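Local coordinates for sugar ABC transporter substrate-binding protein (Treponema pallidum subsp. pallidum, PDB 5U2P) that probably binds a small solute, perhaps a sugar, in the periplasm and hands it to an ABC importer, its natural ligand being unsettled, at residues A[48-53]-A[331-336]; A[136-141]-A[267-272]; A[302-307]-A[372-377]; A[337-342]-A[350-355]. All coordinates share one frame; numbering follows the deposited sequence.

Contact 1: residues A[48-53]-A[331-336]; sequences QNVFTK and AAYQNS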
loop_
_atom_site.group_PDB
_atom_site.type_symbol
_atom_site.label_atom_id
_atom_site.label_comp_id
_atom_site.label_asym_id
_atom_site.label_seq_id
_atom_site.Cartn_x
_atom_site.Cartn_y
_atom_site.Cartn_z
ATOM N N GLN A 48 -16.022 -7.003 17.066
ATOM C CA GLN A 48 -16.909 -7.598 18.062
ATOM C C GLN A 48 -18.228 -6.873 18.099
ATOM O O GLN A 48 -19.284 -7.492 18.081
ATOM C CB GLN A 48 -16.266 -7.565 19.448
ATOM C CG GLN A 48 -15.156 -8.578 19.635
ATOM C CD GLN A 48 -14.381 -8.339 20.916
ATOM O OE1 GLN A 48 -14.962 -8.003 21.947
ATOM N NE2 GLN A 48 -13.062 -8.495 20.854
ATOM N N ASN A 49 -18.155 -5.549 18.146
ATOM C CA ASN A 49 -19.345 -4.733 18.264
ATOM C C ASN A 49 -20.132 -4.779 16.972
ATOM O O ASN A 49 -21.361 -4.709 16.985
ATOM C CB ASN A 49 -18.973 -3.298 18.637
ATOM C CG ASN A 49 -18.369 -3.202 20.036
ATOM O OD1 ASN A 49 -18.622 -4.052 20.888
ATOM N ND2 ASN A 49 -17.563 -2.174 20.270
ATOM N N VAL A 50 -19.415 -4.902 15.852
ATOM C CA VAL A 50 -20.042 -5.092 14.560
ATOM C C VAL A 50 -20.904 -6.355 14.570
ATOM O O VAL A 50 -22.069 -6.330 14.168
ATOM C CB VAL A 50 -18.971 -5.187 13.424
ATOM C CG1 VAL A 50 -19.473 -5.992 12.289
ATOM C CG2 VAL A 50 -18.572 -3.803 12.958
ATOM N N PHE A 51 -20.334 -7.462 15.029
ATOM C CA PHE A 51 -21.067 -8.723 15.043
ATOM C C PHE A 51 -22.171 -8.692 16.104
ATOM O O PHE A 51 -23.204 -9.345 15.954
ATOM C CB PHE A 51 -20.119 -9.900 15.283
ATOM C CG PHE A 51 -19.099 -10.107 14.187
ATOM C CD1 PHE A 51 -19.358 -9.715 12.881
ATOM C CD2 PHE A 51 -17.878 -10.695 14.467
ATOM C CE1 PHE A 51 -18.418 -9.901 11.880
ATOM C CE2 PHE A 51 -16.940 -10.880 13.472
ATOM C CZ PHE A 51 -17.212 -10.483 12.176
ATOM N N THR A 52 -21.972 -7.921 17.175
ATOM C CA THR A 52 -22.999 -7.802 18.201
ATOM C C THR A 52 -24.215 -7.074 17.645
ATOM O O THR A 52 -25.351 -7.477 17.905
ATOM C CB THR A 52 -22.486 -7.057 19.460
ATOM O OG1 THR A 52 -21.389 -7.778 20.028
ATOM C CG2 THR A 52 -23.587 -6.939 20.511
ATOM N N LYS A 53 -23.974 -5.997 16.894
ATOM C CA LYS A 53 -25.042 -5.259 16.216
ATOM C C LYS A 53 -25.771 -6.134 15.227
ATOM O O LYS A 53 -26.984 -6.040 15.060
ATOM C CB LYS A 53 -24.488 -4.044 15.469
ATOM C CG LYS A 53 -24.260 -2.812 16.315
ATOM C CD LYS A 53 -23.732 -1.656 15.471
ATOM C CE LYS A 53 -24.782 -1.131 14.502
ATOM N NZ LYS A 53 -24.283 0.031 13.717
ATOM N N ALA A 331 -23.120 2.364 5.497
ATOM C CA ALA A 331 -22.438 3.512 6.099
ATOM C C ALA A 331 -22.563 3.494 7.625
ATOM O O ALA A 331 -21.620 3.852 8.339
ATOM C CB ALA A 331 -22.997 4.804 5.534
ATOM N N ALA A 332 -23.723 3.056 8.113
ATOM C CA ALA A 332 -23.981 2.982 9.550
ATOM C C ALA A 332 -22.989 2.067 10.256
ATOM O O ALA A 332 -22.475 2.390 11.331
ATOM C CB ALA A 332 -25.407 2.503 9.811
ATOM N N TYR A 333 -22.722 0.917 9.647
ATOM C CA TYR A 333 -21.794 -0.032 10.240
ATOM C C TYR A 333 -20.347 0.397 10.066
ATOM O O TYR A 333 -19.546 0.252 10.986
ATOM C CB TYR A 333 -22.025 -1.416 9.654
ATOM C CG TYR A 333 -23.146 -2.192 10.325
ATOM C CD1 TYR A 333 -24.463 -1.755 10.270
ATOM C CD2 TYR A 333 -22.885 -3.358 11.025
ATOM C CE1 TYR A 333 -25.464 -2.456 10.887
ATOM C CE2 TYR A 333 -23.885 -4.063 11.644
ATOM C CZ TYR A 333 -25.175 -3.609 11.567
ATOM O OH TYR A 333 -26.183 -4.319 12.169
ATOM N N GLN A 334 -20.006 0.928 8.891
ATOM C CA GLN A 334 -18.665 1.455 8.682
ATOM C C GLN A 334 -18.363 2.588 9.670
ATOM O O GLN A 334 -17.252 2.672 10.200
ATOM C CB GLN A 334 -18.484 1.955 7.244
ATOM C CG GLN A 334 -18.449 0.842 6.200
ATOM C CD GLN A 334 -17.318 -0.125 6.461
ATOM O OE1 GLN A 334 -16.152 0.269 6.511
ATOM N NE2 GLN A 334 -17.660 -1.396 6.672
ATOM N N ASN A 335 -19.348 3.445 9.916
ATOM C CA ASN A 335 -19.137 4.572 10.827
ATOM C C ASN A 335 -18.886 4.092 12.257
ATOM O O ASN A 335 -17.965 4.556 12.922
ATOM C CB ASN A 335 -20.324 5.527 10.773
ATOM C CG ASN A 335 -20.280 6.433 9.557
ATOM O OD1 ASN A 335 -19.204 6.821 9.097
ATOM N ND2 ASN A 335 -21.448 6.777 9.030
ATOM N N SER A 336 -19.675 3.126 12.700
ATOM C CA SER A 336 -19.476 2.502 13.998
ATOM C C SER A 336 -18.123 1.806 14.081
ATOM O O SER A 336 -17.366 1.989 15.034
ATOM C CB SER A 336 -20.610 1.513 14.268
ATOM O OG SER A 336 -20.416 0.827 15.487
#

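Contact 2: residues A[136-141]-A[267-272]; sequences AVSINA and FGSHLV. With EDO (1,2-ethanediol), chain E.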
loop_
_atom_site.group_PDB
_atom_site.type_symbol
_atom_site.label_atom_id
_atom_site.label_comp_id
_atom_site.label_asym_id
_atom_site.label_seq_id
_atom_site.Cartn_x
_atom_site.Cartn_y
_atom_site.Cartn_z
ATOM N N ALA A 136 -6.366 0.666 2.032
ATOM C CA ALA A 136 -4.926 0.571 1.848
ATOM C C ALA A 136 -4.254 0.607 3.194
ATOM O O ALA A 136 -4.796 1.184 4.140
ATOM C CB ALA A 136 -4.422 1.701 0.965
ATOM N N VAL A 137 -3.089 -0.029 3.284
ATOM C CA VAL A 137 -2.253 0.016 4.484
ATOM C C VAL A 137 -1.409 1.294 4.522
ATOM O O VAL A 137 -1.234 1.938 5.570
ATOM C CB VAL A 137 -1.308 -1.207 4.559
ATOM C CG1 VAL A 137 -0.335 -1.064 5.727
ATOM C CG2 VAL A 137 -2.120 -2.481 4.707
ATOM N N SER A 138 -0.879 1.627 3.360
ATOM C CA SER A 138 0.118 2.667 3.184
ATOM C C SER A 138 -0.073 3.331 1.822
ATOM O O SER A 138 -0.316 2.641 0.826
ATOM C CB SER A 138 1.516 2.054 3.292
ATOM O OG SER A 138 2.498 3.021 3.024
ATOM N N ILE A 139 -0.020 4.659 1.782
ATOM C CA ILE A 139 -0.007 5.422 0.536
ATOM C C ILE A 139 1.354 6.106 0.406
ATOM O O ILE A 139 1.801 6.750 1.342
ATOM C CB ILE A 139 -1.129 6.477 0.509
ATOM C CG1 ILE A 139 -2.496 5.788 0.611
ATOM C CG2 ILE A 139 -1.039 7.350 -0.722
ATOM C CD1 ILE A 139 -2.925 5.028 -0.591
ATOM N N ASN A 140 2.024 5.929 -0.727
ATOM C CA ASN A 140 3.294 6.615 -0.997
ATOM C C ASN A 140 3.070 7.978 -1.606
ATOM O O ASN A 140 2.340 8.121 -2.590
ATOM C CB ASN A 140 4.170 5.783 -1.949
ATOM C CG ASN A 140 4.594 4.450 -1.342
ATOM O OD1 ASN A 140 4.866 4.345 -0.151
ATOM N ND2 ASN A 140 4.617 3.414 -2.168
ATOM N N ALA A 141 3.713 8.986 -1.035
ATOM C CA ALA A 141 3.642 10.318 -1.596
ATOM C C ALA A 141 4.892 11.133 -1.246
ATOM O O ALA A 141 5.698 10.736 -0.399
ATOM C CB ALA A 141 2.368 11.016 -1.088
ATOM N N PHE A 267 10.049 11.319 0.657
ATOM C CA PHE A 267 9.209 10.434 -0.126
ATOM C C PHE A 267 9.071 9.086 0.563
ATOM O O PHE A 267 10.059 8.434 0.897
ATOM C CB PHE A 267 9.732 10.187 -1.546
ATOM C CG PHE A 267 8.800 9.328 -2.337
ATOM C CD1 PHE A 267 7.651 9.874 -2.876
ATOM C CD2 PHE A 267 9.001 7.953 -2.451
ATOM C CE1 PHE A 267 6.739 9.083 -3.549
ATOM C CE2 PHE A 267 8.103 7.175 -3.124
ATOM C CZ PHE A 267 6.972 7.735 -3.678
ATOM N N GLY A 268 7.829 8.673 0.765
ATOM C CA GLY A 268 7.555 7.411 1.394
ATOM C C GLY A 268 6.135 7.289 1.876
ATOM O O GLY A 268 5.218 7.966 1.391
ATOM N N SER A 269 5.969 6.405 2.849
ATOM C CA SER A 269 4.665 6.049 3.372
ATOM C C SER A 269 3.988 7.181 4.121
ATOM O O SER A 269 4.626 7.855 4.934
ATOM C CB SER A 269 4.793 4.867 4.317
ATOM O OG SER A 269 3.545 4.617 4.916
ATOM N N HIS A 270 2.682 7.348 3.911
ATOM C CA HIS A 270 1.935 8.351 4.682
ATOM C C HIS A 270 1.959 8.040 6.190
ATOM O O HIS A 270 1.666 8.923 7.006
ATOM C CB HIS A 270 0.487 8.445 4.170
ATOM C CG HIS A 270 -0.443 7.467 4.812
ATOM N ND1 HIS A 270 -0.559 6.151 4.392
ATOM C CD2 HIS A 270 -1.286 7.598 5.866
ATOM C CE1 HIS A 270 -1.442 5.527 5.152
ATOM N NE2 HIS A 270 -1.902 6.385 6.056
ATOM N N LEU A 271 2.287 6.802 6.567
ATOM C CA LEU A 271 2.394 6.445 7.980
ATOM C C LEU A 271 3.555 7.192 8.641
ATOM O O LEU A 271 3.505 7.505 9.839
ATOM C CB LEU A 271 2.565 4.939 8.170
ATOM C CG LEU A 271 1.373 4.090 7.664
ATOM C CD1 LEU A 271 1.700 2.600 7.729
ATOM C CD2 LEU A 271 0.082 4.418 8.413
ATOM N N VAL A 272 4.594 7.469 7.860
ATOM C CA VAL A 272 5.720 8.254 8.342
ATOM C C VAL A 272 5.287 9.710 8.521
ATOM O O VAL A 272 5.588 10.336 9.542
ATOM C CB VAL A 272 6.923 8.148 7.395
ATOM C CG1 VAL A 272 8.057 9.047 7.830
ATOM C CG2 VAL A 272 7.383 6.700 7.301
HETATM C C1 EDO E . 4.295 0.561 0.908
HETATM O O1 EDO E . 4.087 1.972 0.944
HETATM C C2 EDO E . 4.900 0.087 -0.403
HETATM O O2 EDO E . 5.569 1.094 -1.159
#

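Contact 3: residues A[302-307]-A[372-377]; sequences GSLEVQ and VIQAID. With EDO (1,2-ethanediol), chain E.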
loop_
_atom_site.group_PDB
_atom_site.type_symbol
_atom_site.label_atom_id
_atom_site.label_comp_id
_atom_site.label_asym_id
_atom_site.label_seq_id
_atom_site.Cartn_x
_atom_site.Cartn_y
_atom_site.Cartn_z
ATOM N N GLY A 302 1.080 2.301 -3.330
ATOM C CA GLY A 302 1.129 2.041 -1.901
ATOM C C GLY A 302 1.056 0.565 -1.608
ATOM O O GLY A 302 1.298 -0.271 -2.484
ATOM N N SER A 303 0.734 0.247 -0.365
ATOM C CA SER A 303 0.428 -1.105 0.020
ATOM C C SER A 303 -1.071 -1.300 0.131
ATOM O O SER A 303 -1.735 -0.594 0.897
ATOM C CB SER A 303 1.040 -1.480 1.350
ATOM O OG SER A 303 0.591 -2.788 1.679
ATOM N N LEU A 304 -1.574 -2.259 -0.635
ATOM C CA LEU A 304 -2.978 -2.676 -0.581
ATOM C C LEU A 304 -3.102 -4.028 0.119
ATOM O O LEU A 304 -4.104 -4.739 -0.039
ATOM C CB LEU A 304 -3.574 -2.711 -1.997
ATOM C CG LEU A 304 -3.389 -1.435 -2.839
ATOM C CD1 LEU A 304 -4.026 -1.560 -4.231
ATOM C CD2 LEU A 304 -3.948 -0.211 -2.108
ATOM N N GLU A 305 -2.102 -4.357 0.929
ATOM C CA GLU A 305 -2.083 -5.601 1.683
ATOM C C GLU A 305 -2.966 -5.474 2.917
ATOM O O GLU A 305 -2.481 -5.494 4.044
ATOM C CB GLU A 305 -0.651 -5.969 2.081
ATOM C CG GLU A 305 0.282 -6.229 0.865
ATOM C CD GLU A 305 0.214 -7.644 0.346
ATOM O OE1 GLU A 305 -0.237 -8.530 1.104
ATOM O OE2 GLU A 305 0.596 -7.871 -0.826
ATOM N N VAL A 306 -4.260 -5.338 2.671
ATOM C CA VAL A 306 -5.264 -5.162 3.706
ATOM C C VAL A 306 -5.953 -6.481 4.045
ATOM O O VAL A 306 -5.824 -7.468 3.325
ATOM C CB VAL A 306 -6.318 -4.121 3.276
ATOM C CG1 VAL A 306 -5.645 -2.749 2.957
ATOM C CG2 VAL A 306 -7.152 -4.610 2.087
ATOM N N GLN A 307 -6.652 -6.497 5.174
ATOM C CA GLN A 307 -7.438 -7.655 5.551
ATOM C C GLN A 307 -8.844 -7.552 4.981
ATOM O O GLN A 307 -9.349 -6.455 4.723
ATOM C CB GLN A 307 -7.482 -7.800 7.075
ATOM C CG GLN A 307 -6.108 -8.085 7.698
ATOM C CD GLN A 307 -5.339 -9.218 6.996
ATOM O OE1 GLN A 307 -4.288 -8.996 6.371
ATOM N NE2 GLN A 307 -5.855 -10.433 7.105
ATOM N N VAL A 372 -5.189 4.175 -7.228
ATOM C CA VAL A 372 -4.084 3.652 -6.414
ATOM C C VAL A 372 -3.818 2.205 -6.828
ATOM O O VAL A 372 -4.763 1.425 -6.954
ATOM C CB VAL A 372 -4.401 3.677 -4.886
ATOM C CG1 VAL A 372 -3.173 3.267 -4.074
ATOM C CG2 VAL A 372 -4.955 5.037 -4.441
ATOM N N ILE A 373 -2.552 1.848 -7.028
ATOM C CA ILE A 373 -2.148 0.484 -7.306
ATOM C C ILE A 373 -1.044 0.071 -6.370
ATOM O O ILE A 373 -0.375 0.920 -5.781
ATOM C CB ILE A 373 -1.706 0.305 -8.769
ATOM C CG1 ILE A 373 -0.526 1.230 -9.116
ATOM C CG2 ILE A 373 -2.889 0.586 -9.652
ATOM C CD1 ILE A 373 0.022 0.994 -10.566
ATOM N N GLN A 374 -0.882 -1.230 -6.180
ATOM C CA GLN A 374 0.113 -1.708 -5.232
ATOM C C GLN A 374 1.542 -1.634 -5.778
ATOM O O GLN A 374 1.873 -2.222 -6.831
ATOM C CB GLN A 374 -0.194 -3.140 -4.801
ATOM C CG GLN A 374 0.839 -3.655 -3.799
ATOM C CD GLN A 374 0.311 -4.691 -2.847
ATOM O OE1 GLN A 374 -0.634 -4.438 -2.091
ATOM N NE2 GLN A 374 0.933 -5.867 -2.861
ATOM N N ALA A 375 2.393 -0.925 -5.039
ATOM C CA ALA A 375 3.810 -0.844 -5.344
ATOM C C ALA A 375 4.483 -2.202 -5.233
ATOM O O ALA A 375 4.177 -2.991 -4.340
ATOM C CB ALA A 375 4.510 0.159 -4.410
ATOM N N ILE A 376 5.431 -2.468 -6.132
ATOM C CA ILE A 376 6.042 -3.787 -6.190
ATOM C C ILE A 376 6.813 -4.190 -4.925
ATOM O O ILE A 376 6.974 -5.392 -4.684
ATOM C CB ILE A 376 6.983 -3.914 -7.407
ATOM C CG1 ILE A 376 8.078 -2.841 -7.360
ATOM C CG2 ILE A 376 6.182 -3.844 -8.696
ATOM C CD1 ILE A 376 9.218 -3.033 -8.404
ATOM N N ASP A 377 7.226 -3.227 -4.091
ATOM C CA ASP A 377 7.934 -3.573 -2.852
ATOM C C ASP A 377 6.976 -3.960 -1.721
ATOM O O ASP A 377 7.427 -4.357 -0.657
ATOM C CB ASP A 377 8.871 -2.427 -2.382
ATOM C CG ASP A 377 8.143 -1.144 -2.015
ATOM O OD1 ASP A 377 7.024 -0.920 -2.525
ATOM O OD2 ASP A 377 8.731 -0.330 -1.236
HETATM C C1 EDO E . 4.295 0.561 0.908
HETATM O O1 EDO E . 4.087 1.972 0.944
HETATM C C2 EDO E . 4.900 0.087 -0.403
HETATM O O2 EDO E . 5.569 1.094 -1.159
#

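Contact 4: residues A[337-342]-A[350-355]; sequences FFEEHK and TTSAVI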
loop_
_atom_site.group_PDB
_atom_site.type_symbol
_atom_site.label_atom_id
_atom_site.label_comp_id
_atom_site.label_asym_id
_atom_site.label_seq_id
_atom_site.Cartn_x
_atom_site.Cartn_y
_atom_site.Cartn_z
ATOM N N PHE A 337 -17.798 1.031 13.056
ATOM C CA PHE A 337 -16.548 0.296 13.018
ATOM C C PHE A 337 -15.320 1.194 13.147
ATOM O O PHE A 337 -14.366 0.861 13.854
ATOM C CB PHE A 337 -16.516 -0.512 11.705
ATOM C CG PHE A 337 -15.321 -1.412 11.545
ATOM C CD1 PHE A 337 -14.969 -2.310 12.532
ATOM C CD2 PHE A 337 -14.581 -1.393 10.369
ATOM C CE1 PHE A 337 -13.888 -3.152 12.369
ATOM C CE2 PHE A 337 -13.486 -2.233 10.200
ATOM C CZ PHE A 337 -13.142 -3.114 11.200
ATOM N N PHE A 338 -15.321 2.324 12.443
ATOM C CA PHE A 338 -14.151 3.176 12.398
ATOM C C PHE A 338 -14.083 4.162 13.563
ATOM O O PHE A 338 -13.192 5.015 13.599
ATOM C CB PHE A 338 -14.086 3.914 11.062
ATOM C CG PHE A 338 -13.345 3.126 10.004
ATOM C CD1 PHE A 338 -14.014 2.227 9.192
ATOM C CD2 PHE A 338 -11.970 3.216 9.899
ATOM C CE1 PHE A 338 -13.324 1.470 8.256
ATOM C CE2 PHE A 338 -11.270 2.457 8.967
ATOM C CZ PHE A 338 -11.956 1.584 8.142
ATOM N N GLU A 339 -14.996 4.027 14.520
ATOM C CA GLU A 339 -14.814 4.693 15.813
ATOM C C GLU A 339 -13.756 3.936 16.625
ATOM O O GLU A 339 -13.197 4.470 17.580
ATOM C CB GLU A 339 -16.136 4.778 16.573
ATOM C CG GLU A 339 -17.096 5.789 15.966
ATOM C CD GLU A 339 -18.432 5.828 16.676
ATOM O OE1 GLU A 339 -18.584 5.115 17.689
ATOM O OE2 GLU A 339 -19.328 6.570 16.219
ATOM N N GLU A 340 -13.477 2.700 16.213
ATOM C CA GLU A 340 -12.487 1.842 16.856
ATOM C C GLU A 340 -11.361 1.420 15.918
ATOM O O GLU A 340 -10.194 1.387 16.292
ATOM C CB GLU A 340 -13.174 0.593 17.400
ATOM C CG GLU A 340 -14.326 0.890 18.334
ATOM C CD GLU A 340 -14.631 -0.271 19.252
ATOM O OE1 GLU A 340 -15.605 -1.003 18.977
ATOM O OE2 GLU A 340 -13.893 -0.451 20.245
ATOM N N HIS A 341 -11.715 1.069 14.691
ATOM C CA HIS A 341 -10.738 0.521 13.768
ATOM C C HIS A 341 -9.841 1.621 13.226
ATOM O O HIS A 341 -10.327 2.670 12.805
ATOM C CB HIS A 341 -11.455 -0.209 12.628
ATOM C CG HIS A 341 -10.542 -1.013 11.757
ATOM N ND1 HIS A 341 -9.887 -2.138 12.206
ATOM C CD2 HIS A 341 -10.171 -0.850 10.465
ATOM C CE1 HIS A 341 -9.145 -2.633 11.230
ATOM N NE2 HIS A 341 -9.303 -1.872 10.162
ATOM N N LYS A 342 -8.533 1.371 13.247
ATOM C CA LYS A 342 -7.536 2.314 12.779
ATOM C C LYS A 342 -7.279 2.154 11.288
ATOM O O LYS A 342 -7.531 1.084 10.698
ATOM C CB LYS A 342 -6.227 2.119 13.550
ATOM C CG LYS A 342 -6.395 2.141 15.062
ATOM C CD LYS A 342 -5.065 1.880 15.764
ATOM C CE LYS A 342 -5.186 2.002 17.285
ATOM N NZ LYS A 342 -3.900 1.689 17.986
ATOM N N THR A 350 -17.229 7.522 5.135
ATOM C CA THR A 350 -17.059 7.016 6.489
ATOM C C THR A 350 -16.664 8.176 7.400
ATOM O O THR A 350 -15.481 8.496 7.544
ATOM C CB THR A 350 -15.994 5.920 6.539
ATOM O OG1 THR A 350 -16.389 4.846 5.666
ATOM C CG2 THR A 350 -15.836 5.376 7.934
ATOM N N THR A 351 -17.674 8.802 7.999
ATOM C CA THR A 351 -17.481 10.032 8.768
ATOM C C THR A 351 -16.504 9.881 9.933
ATOM O O THR A 351 -15.741 10.796 10.228
ATOM C CB THR A 351 -18.831 10.540 9.322
ATOM O OG1 THR A 351 -19.325 9.636 10.323
ATOM C CG2 THR A 351 -19.852 10.656 8.211
ATOM N N SER A 352 -16.532 8.730 10.597
ATOM C CA SER A 352 -15.703 8.494 11.775
ATOM C C SER A 352 -14.249 8.203 11.452
ATOM O O SER A 352 -13.402 8.211 12.350
ATOM C CB SER A 352 -16.281 7.340 12.585
ATOM O OG SER A 352 -16.354 6.173 11.783
ATOM N N ALA A 353 -13.950 7.932 10.181
ATOM C CA ALA A 353 -12.574 7.722 9.769
ATOM C C ALA A 353 -11.929 9.084 9.569
ATOM O O ALA A 353 -12.430 9.920 8.822
ATOM C CB ALA A 353 -12.493 6.879 8.487
ATOM N N VAL A 354 -10.824 9.306 10.263
ATOM C CA VAL A 354 -10.102 10.561 10.171
ATOM C C VAL A 354 -9.070 10.518 9.046
ATOM O O VAL A 354 -8.195 9.654 9.039
ATOM C CB VAL A 354 -9.394 10.876 11.498
ATOM C CG1 VAL A 354 -8.690 12.229 11.428
ATOM C CG2 VAL A 354 -10.392 10.839 12.646
ATOM N N ILE A 355 -9.167 11.451 8.102
ATOM C CA ILE A 355 -8.158 11.601 7.041
ATOM C C ILE A 355 -7.156 12.713 7.403
ATOM O O ILE A 355 -7.553 13.870 7.544
ATOM C CB ILE A 355 -8.801 11.965 5.682
ATOM C CG1 ILE A 355 -10.016 11.076 5.385
ATOM C CG2 ILE A 355 -7.768 11.894 4.555
ATOM C CD1 ILE A 355 -9.691 9.598 5.273
#

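Contact 1: residues A[48-53]-A[331-336]
Lys53 starts with CG anti to its carbonyl carbon and bends about its CG-CD bond (chi3 69°), a course that carries its end over the ring of Tyr333. The ring itself leaves its helix with CG beside the backbone N, and the two side chains run past each other in opposite directions. Lys53 CE lies over one face, displaced toward the rim, 4.0 Å from the ring centroid of Tyr333 in a CH-pi contact. NZ of Lys53 stands at the same 4.0 Å from the Tyr333 centroid, 17° off the ring normal, a cation-pi geometry. Beside the ring, NZ of Lys53 lies 4.0 Å from Ser336 CB. At the ring edge, CE2 of Tyr333 meets Val50 O at 3.8 Å, while CG1 of Val50 makes a looser apolar contact with CD2. The helices 45-58 and 331-337 run roughly antiparallel here, their local axes 10.3 Å apart at 147°. Leu328 of helix 318-329 touches both Val50 and Tyr333, closing the packing from a third helix. With no clear hydrogen bond between the segments, they are joined mainly by the aromatic face, which probably helps to stabilise the ammonium charge, and by the aliphatic lysine chain.

Contact 2: residues A[136-141]-A[267-272]
The imidazole of His270 turns its edge to the 136-141 chain, with Ser138 CA in the ring plane and Val137 O 3.6 Å from CE1 of His270, while Leu271 CG covers one face near the rim. From that edge ND1 of His270 accepts Ile139 N at 3.1 Å, the donor tilted 16° from the ring plane. The ring reaches this place because CG of His270 sits between its backbone N and carbonyl carbon (chi1 87°). The Phe267 ring lies obliquely against the strand, its CD1 3.3 Å from Ala141 O and its CZ against Asn140 CB.

Strand 138-145 pairs antiparallel with the residues that follow strand 263-267: Ala141 and Gly268 form a hydrogen-bonded pair, Asn140 and Ser269 the adjoining non-hydrogen-bonded one. At Gly268 the chain turns a corner, with backbone angles at which a CB would press on the preceding carbonyl. His270 N then donates to Ile139 O at 2.8 Å, so Ile139 is held through both its N-H and its carbonyl. Ser269 is the N-cap of helix 270-279; its OG accepts Leu271 N and also shares a 2.7 Å hydrogen bond with Ser138 OG. On the other side of the strand, Val137 and Ser138 both face Ser303 in a classic beta bulge.

A 1,2-ethanediol, probably from the crystallisation liquor, is gripped by both ends of the Asn140 amide: its O1 donates to OD1, and Asn140 ND2 donates to its O2 at 2.7 Å with a nearly straight bond of 169°. Thr301 OG1 also bonds to that ND2, and O2 of the diol donates to Asp377 OD1.

Contact 3: residues A[302-307]-A[372-377]
Leu304 N donates to Gln374 OE1 at 2.8 Å, coming in 23° from the plane of the side-chain carbonyl. The other half of the same amide is engaged as well: Gln374 NE2 donates to Glu305 OE2 at 2.9 Å, nearly in the amide plane, and the carboxylate receives it on its anti lone pair. Two bonds on opposite ends of the amide thus fix its rotation, with carboxylate and amide planes 40° apart. Gln374 CG lies anti to the backbone N (chi1 -180°), and the extended chain beyond it carries its amide to the backbone N of Leu304 and the carboxylate of Glu305. Leu304 slides past this side chain in the opposite direction, and its CD2 meets Val372 CG1 at 4.1 Å. Ser303 OG accepts Glu305 N at 3.2 Å, an ST turn, and Glu305 centres an inverse gamma turn. In the backbone, Gly302 N donates to Ile373 O at 3.2 Å and Ala375 N to Gly302 O at 2.9 Å. Gly302 flanked by these two bonds forms a parallel bridge with Gln374, joining strands 300-303 and 372-374 just before the chain leaves this sheet for strand 307-311 of the other, consistent with an interlobe linker of a two-lobed solute-binding protein.

Contact 4: residues A[337-342]-A[350-355]
Helix 331-337 gives way at Phe338, the first residue to leave helical angles, and faces a type I beta turn from Thr350 to Ala353, with the CA atoms of Phe338 and Ala353 5.5 Å apart. Phe337 O receives both Glu340 N and His341 N at this helix end, and Ala353 N closes the turn onto Thr350 O. The Phe338 side chain carries the contact. Thr350 CG2 reaches Phe338 CD1 at 3.8 Å, the two side chains crossing at about a right angle, and Ala353 CB approaches CD2 of Phe338 at 4.0 Å; both methyl groups meet the ring obliquely. Ser352 OG lies 3.3 Å from Phe338 CB, placed there by a chi1 of 58° that sets OG between the backbone N and carbonyl carbon. Its polar partner is Asn335 O, back on the helix. Next to it, CB of Ser352 packs on Glu339 CG at 3.8 Å. No hydrogen bond joins the two segments, so their direct meeting is one of van der Waals contacts. Both lie in the long connection between helices 331-337 and 360-367: Thr350 also touches Gln334 and Asn335 of the first helix and bonds through OG1 to Phe347 O, whereas Phe337 packs on Leu47 and Val50 of helix 45-58.

Contacts 1 and 4 form one neighbourhood, their centres 11 Å apart: Asn335 of helix 331-337 reaches the turn at 350-353, and that helix runs straight into 337-342. Contacts 2 and 3, centres 10 Å apart, lie near the chain's centre, where strands 138-145 and 300-303 are neighbours in one mixed sheet; both contacts touch the same ethanediol. From these two, the centre of contact 1 is 26 to 27 Å away and that of contact 4 18 and 20 Å. Along the chain, contact 2 falls between the segments of contact 1, contacts 1 and 3 interleave, and contact 4 lies between the segments of contact 3. Strands 300-303 and 307-311 belong to different sheets, consistent with a two-lobed solute-binding protein.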